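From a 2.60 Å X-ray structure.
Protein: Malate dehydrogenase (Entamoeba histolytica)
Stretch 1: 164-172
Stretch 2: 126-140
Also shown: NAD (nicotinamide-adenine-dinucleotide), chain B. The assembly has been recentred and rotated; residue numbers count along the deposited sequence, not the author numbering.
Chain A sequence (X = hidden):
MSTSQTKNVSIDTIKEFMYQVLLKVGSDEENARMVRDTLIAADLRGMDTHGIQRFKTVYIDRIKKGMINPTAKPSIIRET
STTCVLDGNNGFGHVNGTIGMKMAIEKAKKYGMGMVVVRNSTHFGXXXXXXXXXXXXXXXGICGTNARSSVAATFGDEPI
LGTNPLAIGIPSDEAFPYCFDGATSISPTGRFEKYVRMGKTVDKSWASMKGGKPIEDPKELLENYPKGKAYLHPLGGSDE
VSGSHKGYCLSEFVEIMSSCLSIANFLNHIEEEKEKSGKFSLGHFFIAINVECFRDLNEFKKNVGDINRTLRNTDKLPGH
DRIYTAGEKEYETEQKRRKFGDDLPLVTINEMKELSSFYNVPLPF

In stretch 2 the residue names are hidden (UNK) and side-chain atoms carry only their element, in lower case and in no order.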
# COMPACT_ATOMS: atom_id res chain seq x y z
N ASN A 164 -1.35 -4.76 -11.30
CA ASN A 164 -0.30 -4.50 -10.32
C ASN A 164 -0.66 -4.86 -8.89
O ASN A 164 -0.88 -3.97 -8.06
CB ASN A 164 0.14 -3.04 -10.44
CG ASN A 164 0.86 -2.76 -11.76
OD1 ASN A 164 0.90 -3.63 -12.63
ND2 ASN A 164 1.44 -1.57 -11.89
N PRO A 165 -0.71 -6.17 -8.59
CA PRO A 165 -1.10 -6.56 -7.24
C PRO A 165 0.00 -6.32 -6.22
O PRO A 165 1.19 -6.26 -6.57
CB PRO A 165 -1.40 -8.06 -7.38
CG PRO A 165 -0.50 -8.51 -8.45
CD PRO A 165 -0.38 -7.34 -9.42
N LEU A 166 -0.44 -6.17 -4.98
CA LEU A 166 0.43 -6.02 -3.83
C LEU A 166 -0.03 -7.06 -2.83
O LEU A 166 -1.22 -7.18 -2.56
CB LEU A 166 0.27 -4.62 -3.25
CG LEU A 166 1.09 -4.20 -2.04
CD1 LEU A 166 2.57 -4.17 -2.38
CD2 LEU A 166 0.61 -2.82 -1.58
N ALA A 167 0.91 -7.84 -2.31
CA ALA A 167 0.61 -8.80 -1.26
C ALA A 167 1.46 -8.51 -0.04
O ALA A 167 2.63 -8.14 -0.18
CB ALA A 167 0.82 -10.21 -1.72
N ILE A 168 0.87 -8.65 1.14
CA ILE A 168 1.53 -8.40 2.42
C ILE A 168 1.22 -9.55 3.37
O ILE A 168 0.05 -9.76 3.72
CB ILE A 168 1.04 -7.08 3.08
CG1 ILE A 168 1.23 -5.90 2.13
CG2 ILE A 168 1.76 -6.84 4.41
CD1 ILE A 168 0.23 -4.80 2.36
N GLY A 169 2.25 -10.29 3.76
CA GLY A 169 2.10 -11.42 4.69
C GLY A 169 2.71 -11.10 6.04
O GLY A 169 3.87 -10.70 6.13
N ILE A 170 1.93 -11.27 7.10
CA ILE A 170 2.38 -10.92 8.44
C ILE A 170 2.09 -12.07 9.41
O ILE A 170 0.94 -12.54 9.49
CB ILE A 170 1.71 -9.61 8.95
CG1 ILE A 170 2.20 -8.41 8.11
CG2 ILE A 170 1.97 -9.40 10.45
CD1 ILE A 170 1.34 -7.18 8.22
N PRO A 171 3.11 -12.52 10.16
CA PRO A 171 2.91 -13.59 11.14
C PRO A 171 1.78 -13.27 12.13
O PRO A 171 1.60 -12.11 12.53
CB PRO A 171 4.26 -13.68 11.86
CG PRO A 171 5.23 -13.18 10.86
CD PRO A 171 4.53 -12.11 10.09
N SER A 172 1.03 -14.30 12.51
CA SER A 172 -0.15 -14.16 13.36
C SER A 172 -0.13 -15.27 14.41
O SER A 172 0.57 -16.28 14.24
CB SER A 172 -1.40 -14.28 12.50
OG SER A 172 -2.58 -14.11 13.26
N UNK A 126 -0.39 -16.07 -7.91
CA UNK A 126 -0.87 -15.22 -6.82
C UNK A 126 0.25 -14.51 -6.05
O UNK A 126 1.22 -15.15 -5.61
c UNK A 126 -1.21 -17.29 -5.36
c UNK A 126 -1.82 -15.97 -5.85
c UNK A 126 -3.15 -16.20 -6.52
c UNK A 126 -1.84 -17.78 -4.06
N UNK A 127 0.12 -13.20 -5.88
CA UNK A 127 1.15 -12.44 -5.17
C UNK A 127 1.28 -12.96 -3.74
O UNK A 127 2.38 -13.09 -3.21
c UNK A 127 0.86 -10.95 -5.20
N UNK A 128 0.13 -13.28 -3.15
CA UNK A 128 0.04 -13.76 -1.78
C UNK A 128 0.93 -14.93 -1.46
O UNK A 128 1.31 -15.10 -0.30
N UNK A 129 1.29 -15.72 -2.46
CA UNK A 129 2.08 -16.93 -2.23
C UNK A 129 3.45 -16.59 -1.66
O UNK A 129 3.91 -17.20 -0.70
c UNK A 129 4.74 -21.25 -3.01
c UNK A 129 5.27 -20.11 -3.58
o UNK A 129 5.52 -22.38 -2.85
c UNK A 129 3.42 -21.28 -2.59
c UNK A 129 4.46 -18.98 -3.75
c UNK A 129 3.12 -18.99 -3.35
c UNK A 129 2.62 -20.15 -2.76
c UNK A 129 2.24 -17.76 -3.51
N UNK A 130 4.09 -15.61 -2.27
CA UNK A 130 5.45 -15.22 -1.89
C UNK A 130 5.45 -14.54 -0.51
O UNK A 130 6.38 -14.73 0.27
c UNK A 130 5.87 -15.04 -4.33
c UNK A 130 4.77 -14.71 -5.12
o UNK A 130 5.13 -16.96 -7.94
c UNK A 130 6.49 -16.72 -5.97
c UNK A 130 6.73 -16.06 -4.77
c UNK A 130 5.39 -16.35 -6.74
c UNK A 130 4.53 -15.36 -6.31
c UNK A 130 6.08 -14.37 -3.00
N UNK A 131 4.40 -13.79 -0.22
CA UNK A 131 4.25 -13.17 1.10
C UNK A 131 4.05 -14.23 2.18
O UNK A 131 4.56 -14.09 3.29
o UNK A 131 3.52 -10.95 0.47
c UNK A 131 3.11 -12.15 1.11
N UNK A 132 3.32 -15.30 1.84
CA UNK A 132 3.12 -16.40 2.77
C UNK A 132 4.44 -17.08 3.14
O UNK A 132 4.65 -17.46 4.29
c UNK A 132 0.04 -16.85 3.55
c UNK A 132 2.12 -17.42 2.22
c UNK A 132 0.64 -17.00 2.17
c UNK A 132 -0.15 -18.00 1.35
N UNK A 133 5.34 -17.23 2.17
CA UNK A 133 6.65 -17.80 2.44
C UNK A 133 7.37 -17.02 3.53
O UNK A 133 7.99 -17.60 4.42
c UNK A 133 7.13 -18.78 0.02
c UNK A 133 8.06 -18.50 -1.17
c UNK A 133 7.18 -20.26 0.43
c UNK A 133 7.51 -17.83 1.17
N UNK A 134 7.26 -15.69 3.47
CA UNK A 134 7.90 -14.82 4.45
C UNK A 134 7.29 -14.95 5.84
O UNK A 134 8.01 -15.04 6.83
c UNK A 134 7.88 -13.38 3.97
N UNK A 135 5.95 -14.98 5.91
CA UNK A 135 5.25 -15.12 7.18
C UNK A 135 5.54 -16.45 7.91
O UNK A 135 5.59 -16.50 9.15
c UNK A 135 3.77 -14.91 6.99
N UNK A 136 5.73 -17.52 7.14
CA UNK A 136 6.07 -18.83 7.70
C UNK A 136 7.43 -18.85 8.40
O UNK A 136 7.62 -19.61 9.34
c UNK A 136 4.69 -20.35 6.18
o UNK A 136 5.72 -21.70 4.46
n UNK A 136 3.66 -20.87 4.03
c UNK A 136 6.06 -19.91 6.62
c UNK A 136 4.73 -21.04 4.81
N UNK A 137 8.36 -18.02 7.91
CA UNK A 137 9.70 -17.86 8.49
C UNK A 137 9.78 -16.74 9.54
O UNK A 137 10.88 -16.32 9.90
c UNK A 137 10.95 -18.68 6.37
o UNK A 137 12.05 -20.14 7.89
o UNK A 137 10.42 -20.98 6.65
c UNK A 137 10.75 -17.58 7.40
c UNK A 137 11.16 -20.03 7.01
N UNK A 138 8.64 -16.24 10.00
CA UNK A 138 8.63 -15.18 11.01
C UNK A 138 9.05 -13.80 10.50
O UNK A 138 9.48 -12.94 11.28
N UNK A 139 8.91 -13.59 9.19
CA UNK A 139 9.15 -12.29 8.58
C UNK A 139 7.85 -11.67 8.07
O UNK A 139 6.91 -12.39 7.69
s UNK A 139 11.74 -12.96 7.80
c UNK A 139 10.09 -12.44 7.40
N UNK A 140 7.79 -10.34 8.07
CA UNK A 140 6.79 -9.61 7.32
C UNK A 140 7.22 -9.72 5.87
O UNK A 140 8.38 -9.46 5.57
c UNK A 140 6.67 -6.74 9.94
c UNK A 140 5.90 -7.30 6.77
c UNK A 140 6.18 -7.98 9.16
c UNK A 140 6.74 -8.12 7.74
PA NAD B . -9.85 -9.55 -3.89
O1A NAD B . -10.40 -10.95 -4.03
O2A NAD B . -10.73 -8.40 -4.23
O5B NAD B . -9.35 -9.42 -2.37
C5B NAD B . -8.50 -10.44 -1.80
C4B NAD B . -7.84 -9.98 -0.48
O4B NAD B . -8.74 -9.21 0.32
C3B NAD B . -7.44 -11.15 0.39
O3B NAD B . -6.28 -10.76 1.15
C2B NAD B . -8.63 -11.35 1.31
O2B NAD B . -8.25 -11.96 2.54
C1B NAD B . -9.07 -9.92 1.53
N9A NAD B . -10.53 -9.75 1.83
C8A NAD B . -11.56 -10.06 1.03
N7A NAD B . -12.70 -9.73 1.67
C5A NAD B . -12.38 -9.20 2.87
C6A NAD B . -13.11 -8.68 3.94
N6A NAD B . -14.46 -8.64 3.92
N1A NAD B . -12.45 -8.21 5.04
C2A NAD B . -11.11 -8.24 5.10
N3A NAD B . -10.39 -8.73 4.08
C4A NAD B . -11.00 -9.21 2.96
O3 NAD B . -8.43 -9.41 -4.68
PN NAD B . -8.16 -9.41 -6.28
O1N NAD B . -7.63 -8.04 -6.64
O2N NAD B . -9.34 -9.99 -7.02
O5D NAD B . -6.95 -10.44 -6.46
C5D NAD B . -7.18 -11.85 -6.49
C4D NAD B . -5.89 -12.60 -6.82
O4D NAD B . -5.45 -12.26 -8.14
C3D NAD B . -4.76 -12.24 -5.88
O3D NAD B . -4.26 -13.46 -5.31
C2D NAD B . -3.72 -11.52 -6.74
O2D NAD B . -2.34 -11.78 -6.41
C1D NAD B . -4.03 -12.07 -8.11
N1N NAD B . -3.55 -11.19 -9.17
C2N NAD B . -2.41 -11.52 -9.82
C3N NAD B . -1.92 -10.71 -10.85
C7N NAD B . -0.65 -11.06 -11.57
O7N NAD B . -0.26 -10.32 -12.47
N7N NAD B . 0.01 -12.17 -11.23
C4N NAD B . -2.62 -9.55 -11.19
C5N NAD B . -3.79 -9.22 -10.50
C6N NAD B . -4.24 -10.07 -9.49

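Position 126 carries four carbons, forked at the first, with one arm two carbons long. It makes no contact with stretch 1, but one carbon of the fork lies 3.2 Å from O3D of the NAD, so a branched apolar chain suits a place beside the cofactor: Ile 126. Position 127 has a single carbon, CB, 3.6 Å from CB of Ala 167 and 4.3 Å from CB of Pro 165. This is Ala 127, small enough to let the strand come close while its backbone N donates a hydrogen bond to NAD O2D at 2.9 Å. Position 128 has no side-chain atom; its N lies 3.5 Å from CB of Ala 167, and its CA is 5.0 Å from CA of Ala 167, a closeness that suits Gly 128.

Positions 129 and 130 each bear one carbon and then a six-carbon ring with one oxygen. Neither touches stretch 1; the first points away and the second sideways, so their bulky rings do not hold the strand off: Tyr 129 and Tyr 130.

At 131 one carbon carries one oxygen, which stands 3.0 Å from O of Ala 167, and the carbon is 3.3 Å from N of Gly 169. Serine fits, being short and polar: Ser 131, whose OG is hydrogen-bonded to a residue bordering one of the stretches.

Four carbons forked at the second, without contact to stretch 1, mark 132 and 133; such chains suit a helix flank that need not fit against the strand: Leu 132 and Leu 133. Position 134 has one carbon, sideways and without contact, a small methyl for a buried place: Ala 134. The single carbon at 135 points toward the strand, 4.1 Å from N of Ile 170 and 4.2 Å from CD of Pro 171, filling space without demanding more room: Ala 135.

Position 136, three carbons ending in one oxygen and one nitrogen, is Gln 136; 137, three carbons ending in two oxygens, is Glu 137. Both point away and are exposed, as suits polar chains. Position 138 has no side chain, its C lies 3.9 Å from CG of Pro 171, and its phi of 73° favours glycine: Gly 138. At 139 one carbon bears a sulfur and points away, while the backbone O approaches CD of Pro 171 at 3.4 Å; a compact chain suits this buried site: Cys 139. Position 140 has four carbons forked at the first, one arm two carbons long; one carbon of the fork lies 4.1 Å from CG1 of Ile 170, apolar against apolar: Ile 140.

The helix and strand run nearly parallel, at 19°, with axes 6.6 Å apart. Small residues permit this closeness: an ideal CB on Gly 169 would lie 2.4 Å from O of Ser 131, a clash. No hydrogen bond crosses the interface; close packing dominates, supplemented by a CA-H...O contact from CA of Ile 140 to O of Gly 169 at 3.3 Å.

Stretch 2 126-140: IAGYYSLLAAQEGCI
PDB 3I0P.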